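Side-chain contacts in lipoate-protein ligase, putative (PDB 1VQZ), which is a putative member of the lipoate-protein ligase family, with a catalytic domain of the lipoyl protein ligase A/B type followed by a family-specific C-terminal region: residues Glu30-Ala33 with Phe34-Leu38; Thr243-Thr247 with Trp248-Tyr252; Gly329-Arg332 with Glu333-Ala336. One frame throughout, in Å; residues are numbered along the deposited sequence.

The three contacts are local ones, and they follow one another along the chain. Contact 1 lies toward the C-terminal end of helix 23-36 within the lipoyl protein ligase A/B catalytic domain; contact 2 is the joint between helices 231-245 and 248-251; contact 3 starts helix 332-339 in the C-terminal family region. Contacts 1 and 2 have centres about 18 Å apart yet touch, because Lys244 reaches Glu31 with a salt bridge and Phe245 packs on the same glutamate, so the end of helix 231-245 is tied to helix 23-36. Contact 3 stands apart, its nearest atoms about 20 Å from contact 1 and about 19 Å from contact 2.

Contact 1: residues Glu30-Ala33 with Phe34-Leu38; sequences EEYA and FKHLL. With EDO (1,2-ethanediol), chain N; EDO (1,2-ethanediol), chain L.
The ring of Tyr32 carries His36 on one face: His36 CB sits over its centre as a CH-pi contact, 3.5 Å from the ring centroid, and the imidazole continues alongside as an offset stack with the planes only 12° apart. On the histidine's side of the stack, Tyr32 CD1 lies over one face toward the rim, 3.4 Å from His36 CG, while at the imidazole edge a 1,2-ethanediol (chain N) gives a hydrogen bond from O1 to His36 NE2. Leu37 CD2 approaches Tyr32 CE2 obliquely at 3.9 Å, a branched apolar group that packs against the aromatic carbons. With CG of Tyr32 opposite the main-chain nitrogen (chi1 -166°), the phenol is carried along the helix to where the residue four places on can stack on it; its hydroxyl binds Glu236 of helix 231-245.

These residues lie in the C-terminal part of helix 23-36, the helix of the beta-alpha-beta unit that links strands 13-17 and 42-47, and side chains four residues apart meet along it. One helical turn also brings Lys35 to Glu31. Both chains are extended and cross obliquely, and Lys35 NZ forms a salt bridge with Glu31 OE2 at 2.8 Å, on the anti side and 34° out of the carboxylate plane. The same oxygen takes a second salt bridge from Lys244, so two positive groups share one buried carboxylate, which would probably favour its charged form. Glu31 OE1 meanwhile accepts from O2 of the diol that bonds His36.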
ATOM      1  N   GLU A  30      -8.102   5.871  -8.085  1.00 28.05           N
ATOM      2  CA  GLU A  30      -7.064   4.876  -8.385  1.00 31.08           C
ATOM      3  C   GLU A  30      -7.668   3.479  -8.419  1.00 31.69           C
ATOM      4  O   GLU A  30      -7.366   2.680  -9.335  1.00 33.45           O
ATOM      5  CB  GLU A  30      -5.913   4.948  -7.360  1.00 28.84           C
ATOM      6  CG  GLU A  30      -4.755   3.978  -7.628  1.00 26.38           C
ATOM      7  CD  GLU A  30      -3.792   3.919  -6.478  1.00 31.38           C
ATOM      8  OE1 GLU A  30      -4.267   3.724  -5.346  1.00 35.84           O
ATOM      9  OE2 GLU A  30      -2.565   4.079  -6.707  1.00 35.30           O
ATOM     10  N   GLU A  31      -8.517   3.165  -7.439  1.00 30.07           N
ATOM     11  CA  GLU A  31      -9.166   1.859  -7.434  1.00 29.59           C
ATOM     12  C   GLU A  31     -10.058   1.640  -8.663  1.00 28.96           C
ATOM     13  O   GLU A  31     -10.161   0.503  -9.231  1.00 30.35           O
ATOM     14  CB  GLU A  31     -10.015   1.674  -6.168  1.00 31.68           C
ATOM     15  CG  GLU A  31     -10.508   0.242  -6.013  1.00 30.51           C
ATOM     16  CD  GLU A  31     -11.419   0.032  -4.808  1.00 29.20           C
ATOM     17  OE1 GLU A  31     -12.401   0.785  -4.605  1.00 37.29           O
ATOM     18  OE2 GLU A  31     -11.161  -0.922  -4.091  1.00 33.99           O
ATOM     19  N   TYR A  32     -10.740   2.709  -9.062  1.00 28.78           N
ATOM     20  CA  TYR A  32     -11.585   2.668 -10.250  1.00 28.55           C
ATOM     21  C   TYR A  32     -10.777   2.335 -11.520  1.00 26.98           C
ATOM     22  O   TYR A  32     -11.170   1.500 -12.320  1.00 27.03           O
ATOM     23  CB  TYR A  32     -12.332   3.978 -10.420  1.00 30.13           C
ATOM     24  CG  TYR A  32     -13.453   3.856 -11.414  1.00 31.78           C
ATOM     25  CD1 TYR A  32     -14.679   3.298 -11.045  1.00 30.08           C
ATOM     26  CD2 TYR A  32     -13.299   4.298 -12.716  1.00 31.28           C
ATOM     27  CE1 TYR A  32     -15.735   3.141 -11.963  1.00 33.98           C
ATOM     28  CE2 TYR A  32     -14.359   4.166 -13.662  1.00 36.51           C
ATOM     29  CZ  TYR A  32     -15.578   3.580 -13.268  1.00 28.19           C
ATOM     30  OH  TYR A  32     -16.598   3.462 -14.173  1.00 35.49           O
ATOM     31  N   ALA A  33      -9.618   2.972 -11.690  1.00 26.95           N
ATOM     32  CA  ALA A  33      -8.751   2.640 -12.779  1.00 25.90           C
ATOM     33  C   ALA A  33      -8.288   1.171 -12.686  1.00 27.12           C
ATOM     34  O   ALA A  33      -8.365   0.428 -13.673  1.00 28.59           O
ATOM     35  CB  ALA A  33      -7.571   3.636 -12.832  1.00 28.50           C
ATOM     36  N   PHE A  34      -7.831   0.740 -11.500  1.00 27.73           N
ATOM     37  CA  PHE A  34      -7.337  -0.624 -11.299  1.00 25.77           C
ATOM     38  C   PHE A  34      -8.417  -1.659 -11.598  1.00 27.64           C
ATOM     39  O   PHE A  34      -8.216  -2.606 -12.396  1.00 26.25           O
ATOM     40  CB  PHE A  34      -6.909  -0.745  -9.851  1.00 26.95           C
ATOM     41  CG  PHE A  34      -6.292  -2.071  -9.466  1.00 29.22           C
ATOM     42  CD1 PHE A  34      -5.556  -2.845 -10.386  1.00 26.54           C
ATOM     43  CD2 PHE A  34      -6.339  -2.484  -8.118  1.00 32.98           C
ATOM     44  CE1 PHE A  34      -4.918  -4.043  -9.985  1.00 25.57           C
ATOM     45  CE2 PHE A  34      -5.717  -3.666  -7.718  1.00 33.69           C
ATOM     46  CZ  PHE A  34      -5.010  -4.448  -8.662  1.00 25.44           C
ATOM     47  N   LYS A  35      -9.601  -1.463 -11.023  1.00 26.45           N
ATOM     48  CA  LYS A  35     -10.660  -2.515 -11.039  1.00 27.75           C
ATOM     49  C   LYS A  35     -11.770  -2.380 -12.077  1.00 26.60           C
ATOM     50  O   LYS A  35     -12.413  -3.347 -12.439  1.00 26.10           O
ATOM     51  CB  LYS A  35     -11.277  -2.642  -9.641  1.00 27.57           C
ATOM     52  CG  LYS A  35     -10.289  -3.033  -8.592  1.00 30.55           C
ATOM     53  CD  LYS A  35     -10.949  -3.146  -7.209  1.00 32.55           C
ATOM     54  CE  LYS A  35      -9.936  -3.640  -6.148  1.00 39.04           C
ATOM     55  NZ  LYS A  35     -10.531  -3.608  -4.731  1.00 32.84           N
ATOM     56  N   HIS A  36     -11.952  -1.183 -12.575  1.00 28.55           N
ATOM     57  CA  HIS A  36     -13.110  -0.858 -13.419  1.00 27.71           C
ATOM     58  C   HIS A  36     -12.778  -0.488 -14.860  1.00 24.86           C
ATOM     59  O   HIS A  36     -13.639  -0.619 -15.700  1.00 27.89           O
ATOM     60  CB  HIS A  36     -13.882   0.308 -12.791  1.00 26.93           C
ATOM     61  CG  HIS A  36     -14.612  -0.055 -11.545  1.00 33.21           C
ATOM     62  ND1 HIS A  36     -15.964  -0.315 -11.530  1.00 33.82           N
ATOM     63  CD2 HIS A  36     -14.186  -0.163 -10.263  1.00 37.52           C
ATOM     64  CE1 HIS A  36     -16.334  -0.585 -10.291  1.00 42.74           C
ATOM     65  NE2 HIS A  36     -15.280  -0.492  -9.502  1.00 32.81           N
ATOM     66  N   LEU A  37     -11.563  -0.011 -15.148  1.00 26.72           N
ATOM     67  CA  LEU A  37     -11.184   0.334 -16.527  1.00 28.38           C
ATOM     68  C   LEU A  37     -10.503  -0.853 -17.212  1.00 28.78           C
ATOM     69  O   LEU A  37      -9.367  -0.764 -17.715  1.00 27.71           O
ATOM     70  CB  LEU A  37     -10.287   1.582 -16.621  1.00 30.50           C
ATOM     71  CG  LEU A  37     -10.861   2.936 -16.139  1.00 30.56           C
ATOM     72  CD1 LEU A  37      -9.873   4.029 -16.433  1.00 34.63           C
ATOM     73  CD2 LEU A  37     -12.184   3.282 -16.771  1.00 31.61           C
ATOM     74  N   LEU A  38     -11.255  -1.940 -17.275  1.00 29.23           N
ATOM     75  CA  LEU A  38     -10.779  -3.240 -17.767  1.00 31.14           C
ATOM     76  C   LEU A  38     -10.555  -3.340 -19.298  1.00 30.94           C
ATOM     77  O   LEU A  38      -9.962  -4.305 -19.762  1.00 32.11           O
ATOM     78  CB  LEU A  38     -11.767  -4.339 -17.319  1.00 33.43           C
ATOM     79  CG  LEU A  38     -11.910  -4.410 -15.798  1.00 35.74           C
ATOM     80  CD1 LEU A  38     -12.827  -5.564 -15.375  1.00 36.22           C
ATOM     81  CD2 LEU A  38     -10.513  -4.530 -15.131  1.00 34.04           C
TER
HETATM   82  C1  EDO N 412     -15.479  -1.275  -6.577  1.00 47.95           C
HETATM   83  O1  EDO N 412     -14.208  -1.602  -7.129  1.00 44.79           O
HETATM   84  C2  EDO N 412     -15.246  -0.165  -5.568  1.00 47.72           C
HETATM   85  O2  EDO N 412     -14.659  -0.669  -4.372  1.00 32.47           O
HETATM   86  C1  EDO L 410      -2.273   5.244  -1.302  1.00 33.27           C
HETATM   87  O1  EDO L 410      -0.891   5.465  -1.142  1.00 22.97           O
HETATM   88  C2  EDO L 410      -2.390   4.381  -2.535  1.00 33.45           C
HETATM   89  O2  EDO L 410      -3.721   4.365  -3.000  1.00 27.87           O

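Contact 2: residues Thr243-Thr247 with Trp248-Tyr252; sequences TKFGT and WDWNY. With EDO (1,2-ethanediol), chain G; EDO (1,2-ethanediol), chain I; EDO (1,2-ethanediol), chain H; EDO (1,2-ethanediol), chain Q.
Lys244 lies across one face of the Trp250 indole. Its CE sits 3.5 Å from the centroid of the six-membered ring, just 5° off the normal, and NZ follows at 4.4 Å as a cation-pi partner. A long aliphatic chain ending in a charge suits this place, since its methylenes pack on the ring while the ammonium stays near the pi cloud. NZ also donates to both oxygens of a 1,2-ethanediol (chain H). Phe245 meets the five-membered ring obliquely, its CD1 3.5 Å from Trp250 NE1.

The turn behind these groups is fixed by polar bonds. Thr247 is the N-cap of helix 248-251: with chi1 at 64°, OG1 stands between its own N and C and accepts a weak bond from Trp250 N, 3.3 Å away. That hydroxyl in turn donates to Lys244 O, at 2.7 Å and in the carbonyl plane, and so joins the end of one helix to the start of the next. Asn251 ND2 adds a bond of 3.0 Å to Phe245 O, coming from above the carbonyl plane.

Further out, Asn251 OD1 accepts from Arg79 N and its side chain packs on Val78, both in strand 76-79, while Phe245 reaches that strand at Val78 and helix 23-36 at Ile27, Ala28 and Glu31.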
ATOM      1  N   THR A 243     -18.980   5.307  -0.175  1.00 34.04           N
ATOM      2  CA  THR A 243     -19.242   4.031   0.414  1.00 34.19           C
ATOM      3  C   THR A 243     -18.010   3.270   0.880  1.00 34.07           C
ATOM      4  O   THR A 243     -18.148   2.292   1.602  1.00 30.69           O
ATOM      5  CB  THR A 243     -20.026   3.116  -0.538  1.00 35.83           C
ATOM      6  OG1 THR A 243     -19.196   2.754  -1.637  1.00 34.95           O
ATOM      7  CG2 THR A 243     -21.325   3.800  -1.005  1.00 35.35           C
ATOM      8  N   LYS A 244     -16.816   3.729   0.520  1.00 34.06           N
ATOM      9  CA  LYS A 244     -15.585   3.071   0.956  1.00 33.00           C
ATOM     10  C   LYS A 244     -14.565   4.008   1.634  1.00 34.02           C
ATOM     11  O   LYS A 244     -14.571   4.169   2.875  1.00 31.47           O
ATOM     12  CB  LYS A 244     -14.997   2.259  -0.227  1.00 28.13           C
ATOM     13  CG  LYS A 244     -13.835   1.312   0.135  1.00 34.12           C
ATOM     14  CD  LYS A 244     -13.558   0.318  -0.984  1.00 31.18           C
ATOM     15  CE  LYS A 244     -12.401  -0.570  -0.657  1.00 33.20           C
ATOM     16  NZ  LYS A 244     -12.156  -1.653  -1.629  1.00 29.09           N
ATOM     17  N   PHE A 245     -13.749   4.689   0.834  1.00 32.35           N
ATOM     18  CA  PHE A 245     -12.609   5.441   1.333  1.00 31.68           C
ATOM     19  C   PHE A 245     -12.958   6.639   2.231  1.00 31.89           C
ATOM     20  O   PHE A 245     -12.122   7.109   2.989  1.00 33.23           O
ATOM     21  CB  PHE A 245     -11.706   5.818   0.123  1.00 34.30           C
ATOM     22  CG  PHE A 245     -11.203   4.597  -0.645  1.00 34.44           C
ATOM     23  CD1 PHE A 245     -10.241   3.777  -0.089  1.00 33.13           C
ATOM     24  CD2 PHE A 245     -11.765   4.222  -1.860  1.00 28.89           C
ATOM     25  CE1 PHE A 245      -9.841   2.643  -0.744  1.00 31.31           C
ATOM     26  CE2 PHE A 245     -11.361   3.107  -2.505  1.00 33.76           C
ATOM     27  CZ  PHE A 245     -10.383   2.309  -1.957  1.00 31.39           C
ATOM     28  N   GLY A 246     -14.197   7.128   2.125  1.00 28.48           N
ATOM     29  CA  GLY A 246     -14.760   8.141   3.031  1.00 28.75           C
ATOM     30  C   GLY A 246     -15.492   7.644   4.261  1.00 30.32           C
ATOM     31  O   GLY A 246     -16.079   8.448   4.981  1.00 33.58           O
ATOM     32  N   THR A 247     -15.492   6.334   4.509  1.00 30.05           N
ATOM     33  CA  THR A 247     -16.259   5.771   5.614  1.00 34.36           C
ATOM     34  C   THR A 247     -15.390   5.248   6.770  1.00 31.40           C
ATOM     35  O   THR A 247     -14.338   4.687   6.539  1.00 31.94           O
ATOM     36  CB  THR A 247     -17.200   4.609   5.185  1.00 36.09           C
ATOM     37  OG1 THR A 247     -16.432   3.490   4.695  1.00 31.92           O
ATOM     38  CG2 THR A 247     -18.170   5.080   4.128  1.00 38.14           C
ATOM     39  N   TRP A 248     -15.913   5.386   7.992  1.00 29.29           N
ATOM     40  CA  TRP A 248     -15.350   4.720   9.160  1.00 30.22           C
ATOM     41  C   TRP A 248     -15.293   3.160   9.009  1.00 30.15           C
ATOM     42  O   TRP A 248     -14.322   2.527   9.448  1.00 27.05           O
ATOM     43  CB  TRP A 248     -16.121   5.134  10.418  1.00 30.86           C
ATOM     44  CG  TRP A 248     -15.446   4.700  11.685  1.00 37.32           C
ATOM     45  CD1 TRP A 248     -14.500   5.395  12.442  1.00 30.28           C
ATOM     46  CD2 TRP A 248     -15.643   3.463  12.337  1.00 31.90           C
ATOM     47  NE1 TRP A 248     -14.115   4.642  13.526  1.00 38.62           N
ATOM     48  CE2 TRP A 248     -14.792   3.444  13.482  1.00 33.03           C
ATOM     49  CE3 TRP A 248     -16.455   2.360  12.075  1.00 33.65           C
ATOM     50  CZ2 TRP A 248     -14.744   2.374  14.342  1.00 40.56           C
ATOM     51  CZ3 TRP A 248     -16.393   1.288  12.943  1.00 40.07           C
ATOM     52  CH2 TRP A 248     -15.547   1.295  14.055  1.00 36.38           C
ATOM     53  N   ASP A 249     -16.324   2.546   8.418  1.00 29.37           N
ATOM     54  CA  ASP A 249     -16.407   1.097   8.379  1.00 30.09           C
ATOM     55  C   ASP A 249     -15.222   0.505   7.589  1.00 31.39           C
ATOM     56  O   ASP A 249     -14.726  -0.595   7.899  1.00 29.29           O
ATOM     57  CB  ASP A 249     -17.693   0.615   7.686  1.00 29.45           C
ATOM     58  CG  ASP A 249     -18.970   0.853   8.501  1.00 37.33           C
ATOM     59  OD1 ASP A 249     -18.926   1.017   9.729  1.00 37.12           O
ATOM     60  OD2 ASP A 249     -20.046   0.837   7.875  1.00 49.35           O
ATOM     61  N   TRP A 250     -14.813   1.227   6.552  1.00 31.30           N
ATOM     62  CA  TRP A 250     -13.680   0.824   5.763  1.00 30.21           C
ATOM     63  C   TRP A 250     -12.352   1.234   6.417  1.00 30.04           C
ATOM     64  O   TRP A 250     -11.427   0.435   6.504  1.00 28.66           O
ATOM     65  CB  TRP A 250     -13.768   1.388   4.333  1.00 28.11           C
ATOM     66  CG  TRP A 250     -12.486   1.216   3.591  1.00 29.41           C
ATOM     67  CD1 TRP A 250     -11.577   2.218   3.262  1.00 33.06           C
ATOM     68  CD2 TRP A 250     -11.914  -0.007   3.127  1.00 29.11           C
ATOM     69  NE1 TRP A 250     -10.475   1.665   2.637  1.00 31.40           N
ATOM     70  CE2 TRP A 250     -10.650   0.313   2.539  1.00 31.14           C
ATOM     71  CE3 TRP A 250     -12.318  -1.355   3.165  1.00 34.30           C
ATOM     72  CZ2 TRP A 250      -9.825  -0.641   1.996  1.00 28.75           C
ATOM     73  CZ3 TRP A 250     -11.457  -2.330   2.610  1.00 35.27           C
ATOM     74  CH2 TRP A 250     -10.234  -1.947   2.012  1.00 34.97           C
ATOM     75  N   ASN A 251     -12.230   2.492   6.819  1.00 30.93           N
ATOM     76  CA  ASN A 251     -10.900   3.019   7.241  1.00 31.90           C
ATOM     77  C   ASN A 251     -10.464   2.454   8.597  1.00 31.30           C
ATOM     78  O   ASN A 251      -9.269   2.183   8.815  1.00 32.69           O
ATOM     79  CB  ASN A 251     -10.920   4.558   7.280  1.00 31.06           C
ATOM     80  CG  ASN A 251     -11.062   5.177   5.927  1.00 31.87           C
ATOM     81  OD1 ASN A 251     -10.469   4.708   4.982  1.00 28.92           O
ATOM     82  ND2 ASN A 251     -11.800   6.273   5.832  1.00 29.08           N
ATOM     83  N   TYR A 252     -11.447   2.303   9.483  1.00 30.88           N
ATOM     84  CA  TYR A 252     -11.267   1.704  10.811  1.00 28.35           C
ATOM     85  C   TYR A 252     -11.950   0.347  10.795  1.00 32.25           C
ATOM     86  O   TYR A 252     -11.340  -0.647  10.408  1.00 33.94           O
ATOM     87  CB  TYR A 252     -11.857   2.638  11.871  1.00 29.17           C
ATOM     88  CG  TYR A 252     -11.033   3.897  12.056  1.00 32.00           C
ATOM     89  CD1 TYR A 252     -11.181   4.987  11.204  1.00 30.99           C
ATOM     90  CD2 TYR A 252     -10.104   3.998  13.082  1.00 26.59           C
ATOM     91  CE1 TYR A 252     -10.413   6.178  11.385  1.00 32.86           C
ATOM     92  CE2 TYR A 252      -9.338   5.159  13.280  1.00 32.79           C
ATOM     93  CZ  TYR A 252      -9.479   6.232  12.413  1.00 30.06           C
ATOM     94  OH  TYR A 252      -8.715   7.362  12.609  1.00 34.97           O
TER
HETATM   95  C1  EDO G 405     -19.925   4.287   7.503  1.00 42.54           C
HETATM   96  O1  EDO G 405     -18.844   3.825   8.314  1.00 31.40           O
HETATM   97  C2  EDO G 405     -19.757   5.766   7.348  1.00 38.05           C
HETATM   98  O2  EDO G 405     -18.569   6.058   8.085  1.00 30.94           O
HETATM   99  C1  EDO I 407     -11.809  -2.959   7.944  1.00 43.55           C
HETATM  100  O1  EDO I 407     -12.057  -4.299   8.461  1.00 42.69           O
HETATM  101  C2  EDO I 407     -12.135  -2.889   6.451  0.50 37.31           C
HETATM  102  O2  EDO I 407     -13.539  -3.135   6.180  0.50 38.25           O
HETATM  103  C1  EDO H 406     -15.443  -3.417  -2.684  1.00 58.92           C
HETATM  104  O1  EDO H 406     -14.174  -2.803  -2.939  1.00 53.20           O
HETATM  105  C2  EDO H 406     -15.665  -3.522  -1.184  1.00 57.18           C
HETATM  106  O2  EDO H 406     -14.524  -3.060  -0.447  1.00 49.83           O
HETATM  107  C1  EDO Q 415     -10.308   7.440  17.033  0.50 33.38           C
HETATM  108  O1  EDO Q 415     -11.398   6.544  16.855  0.50 31.25           O
HETATM  109  C2  EDO Q 415      -8.951   7.049  16.453  1.00 42.35           C
HETATM  110  O2  EDO Q 415      -8.453   8.075  15.547  1.00 46.80           O

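Contact 3: residues Gly329-Arg332 with Glu333-Ala336; sequences GISR and EEIA
Arg332, Ser331 and Glu334 dominate this turn, where the chain passes from a loop into helix 332-339. Ser331 and Glu334 exchange bonds in both directions. Ser331 OG accepts from Glu334 N at 3.0 Å, and Glu334 OE1 accepts from Ser331 N at 2.9 Å, almost straight with an N-H...O angle of 174° and through the lone pair that faces away from the other carboxylate oxygen. Serine suits the place because its short hydroxyl, turned back over the main chain (chi1 75°), comes within reach of an amide at the start of the helix, one that has no earlier helical carbonyl to bind. Glutamate suits the other place because its chain, extended beyond CG, is long enough to reach the main-chain N-H of Ser331. Its carboxylate also takes a water, which bridges OE1 to Gly329 O.

Arg332 makes its part mainly through the backbone: its O accepts from Ala336 N at 2.8 Å, an ordinary helical bond. The side chain, extended from CG to NE, carries its guanidinium to Leu318 O (NE) and Ile321 O (NH2), joining this turn to the end of helix 311-318.

On the buried side Ile330 CG2 packs against Ile335 CD1 at 3.8 Å, two branched apolar groups, from just before the N-cap and from the first turn, and Ile330 continues onto Phe266 of strand 260-266. The reciprocal bonds make a capping box, and the N'-N4 pair Ile330 and Ile335 adds the hydrophobic staple that often accompanies it at a helix N-terminus.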
ATOM      1  N   GLY A 329       8.029 -12.623   3.830  1.00 30.69           N
ATOM      2  CA  GLY A 329       9.064 -12.785   4.838  1.00 32.11           C
ATOM      3  C   GLY A 329       8.689 -13.467   6.131  1.00 32.94           C
ATOM      4  O   GLY A 329       9.502 -13.535   7.070  1.00 36.25           O
ATOM      5  N   ILE A 330       7.478 -13.991   6.197  1.00 32.92           N
ATOM      6  CA  ILE A 330       6.996 -14.710   7.380  1.00 32.35           C
ATOM      7  C   ILE A 330       6.565 -16.105   6.974  1.00 31.35           C
ATOM      8  O   ILE A 330       5.851 -16.269   5.979  1.00 31.63           O
ATOM      9  CB  ILE A 330       5.822 -13.948   8.055  1.00 31.67           C
ATOM     10  CG1 ILE A 330       6.174 -12.465   8.205  1.00 37.22           C
ATOM     11  CG2 ILE A 330       5.475 -14.583   9.448  1.00 37.36           C
ATOM     12  CD1 ILE A 330       5.040 -11.614   8.809  1.00 30.45           C
ATOM     13  N   SER A 331       7.014 -17.093   7.746  1.00 33.94           N
ATOM     14  CA  SER A 331       6.822 -18.512   7.433  1.00 32.61           C
ATOM     15  C   SER A 331       5.466 -19.032   7.863  1.00 33.44           C
ATOM     16  O   SER A 331       4.765 -18.406   8.703  1.00 29.12           O
ATOM     17  CB  SER A 331       7.941 -19.366   8.050  1.00 31.97           C
ATOM     18  OG  SER A 331       7.816 -19.545   9.448  1.00 33.92           O
ATOM     19  N   ARG A 332       5.109 -20.197   7.310  1.00 33.28           N
ATOM     20  CA  ARG A 332       3.878 -20.899   7.707  1.00 34.78           C
ATOM     21  C   ARG A 332       3.896 -21.283   9.180  1.00 34.17           C
ATOM     22  O   ARG A 332       2.882 -21.191   9.867  1.00 36.22           O
ATOM     23  CB  ARG A 332       3.663 -22.157   6.867  1.00 35.35           C
ATOM     24  CG  ARG A 332       3.309 -21.872   5.418  1.00 33.83           C
ATOM     25  CD  ARG A 332       3.324 -23.150   4.560  1.00 34.81           C
ATOM     26  NE  ARG A 332       3.007 -22.832   3.171  1.00 28.86           N
ATOM     27  CZ  ARG A 332       3.899 -22.380   2.293  1.00 32.59           C
ATOM     28  NH1 ARG A 332       5.177 -22.271   2.649  1.00 25.23           N
ATOM     29  NH2 ARG A 332       3.530 -22.087   1.051  1.00 35.73           N
ATOM     30  N   GLU A 333       5.068 -21.705   9.641  1.00 34.34           N
ATOM     31  CA  GLU A 333       5.293 -22.059  11.038  1.00 33.03           C
ATOM     32  C   GLU A 333       5.065 -20.843  11.929  1.00 30.92           C
ATOM     33  O   GLU A 333       4.477 -20.954  13.001  1.00 29.89           O
ATOM     34  CB  GLU A 333       6.698 -22.606  11.262  1.00 31.27           C
ATOM     35  CG  GLU A 333       6.951 -23.968  10.692  1.00 32.00           C
ATOM     36  CD  GLU A 333       7.178 -23.981   9.194  1.00 31.33           C
ATOM     37  OE1 GLU A 333       7.292 -22.922   8.550  1.00 34.02           O
ATOM     38  OE2 GLU A 333       7.258 -25.091   8.671  1.00 39.14           O
ATOM     39  N   GLU A 334       5.556 -19.707  11.484  1.00 30.95           N
ATOM     40  CA  GLU A 334       5.370 -18.468  12.212  1.00 32.24           C
ATOM     41  C   GLU A 334       3.896 -18.050  12.215  1.00 32.11           C
ATOM     42  O   GLU A 334       3.393 -17.635  13.236  1.00 34.46           O
ATOM     43  CB  GLU A 334       6.281 -17.365  11.637  1.00 29.21           C
ATOM     44  CG  GLU A 334       7.754 -17.509  12.025  1.00 34.39           C
ATOM     45  CD  GLU A 334       8.712 -16.577  11.270  1.00 35.81           C
ATOM     46  OE1 GLU A 334       8.573 -16.345  10.038  1.00 33.94           O
ATOM     47  OE2 GLU A 334       9.660 -16.102  11.917  1.00 35.64           O
ATOM     48  N   ILE A 335       3.214 -18.100  11.071  1.00 32.25           N
ATOM     49  CA  ILE A 335       1.792 -17.768  11.031  1.00 29.45           C
ATOM     50  C   ILE A 335       0.956 -18.714  11.889  1.00 30.78           C
ATOM     51  O   ILE A 335       0.091 -18.240  12.655  1.00 34.61           O
ATOM     52  CB  ILE A 335       1.236 -17.709   9.563  1.00 31.44           C
ATOM     53  CG1 ILE A 335       1.897 -16.568   8.812  1.00 33.18           C
ATOM     54  CG2 ILE A 335      -0.269 -17.500   9.543  1.00 29.69           C
ATOM     55  CD1 ILE A 335       1.687 -15.220   9.462  1.00 30.19           C
ATOM     56  N   ALA A 336       1.235 -20.029  11.825  1.00 32.00           N
ATOM     57  CA  ALA A 336       0.568 -20.994  12.712  1.00 31.69           C
ATOM     58  C   ALA A 336       0.698 -20.598  14.176  1.00 30.74           C
ATOM     59  O   ALA A 336      -0.263 -20.702  14.963  1.00 30.26           O
ATOM     60  CB  ALA A 336       1.119 -22.381  12.525  1.00 34.41           C
TER
HETATM   61  O   HOH W   1      10.533 -16.061   8.449  1.00 36.18           O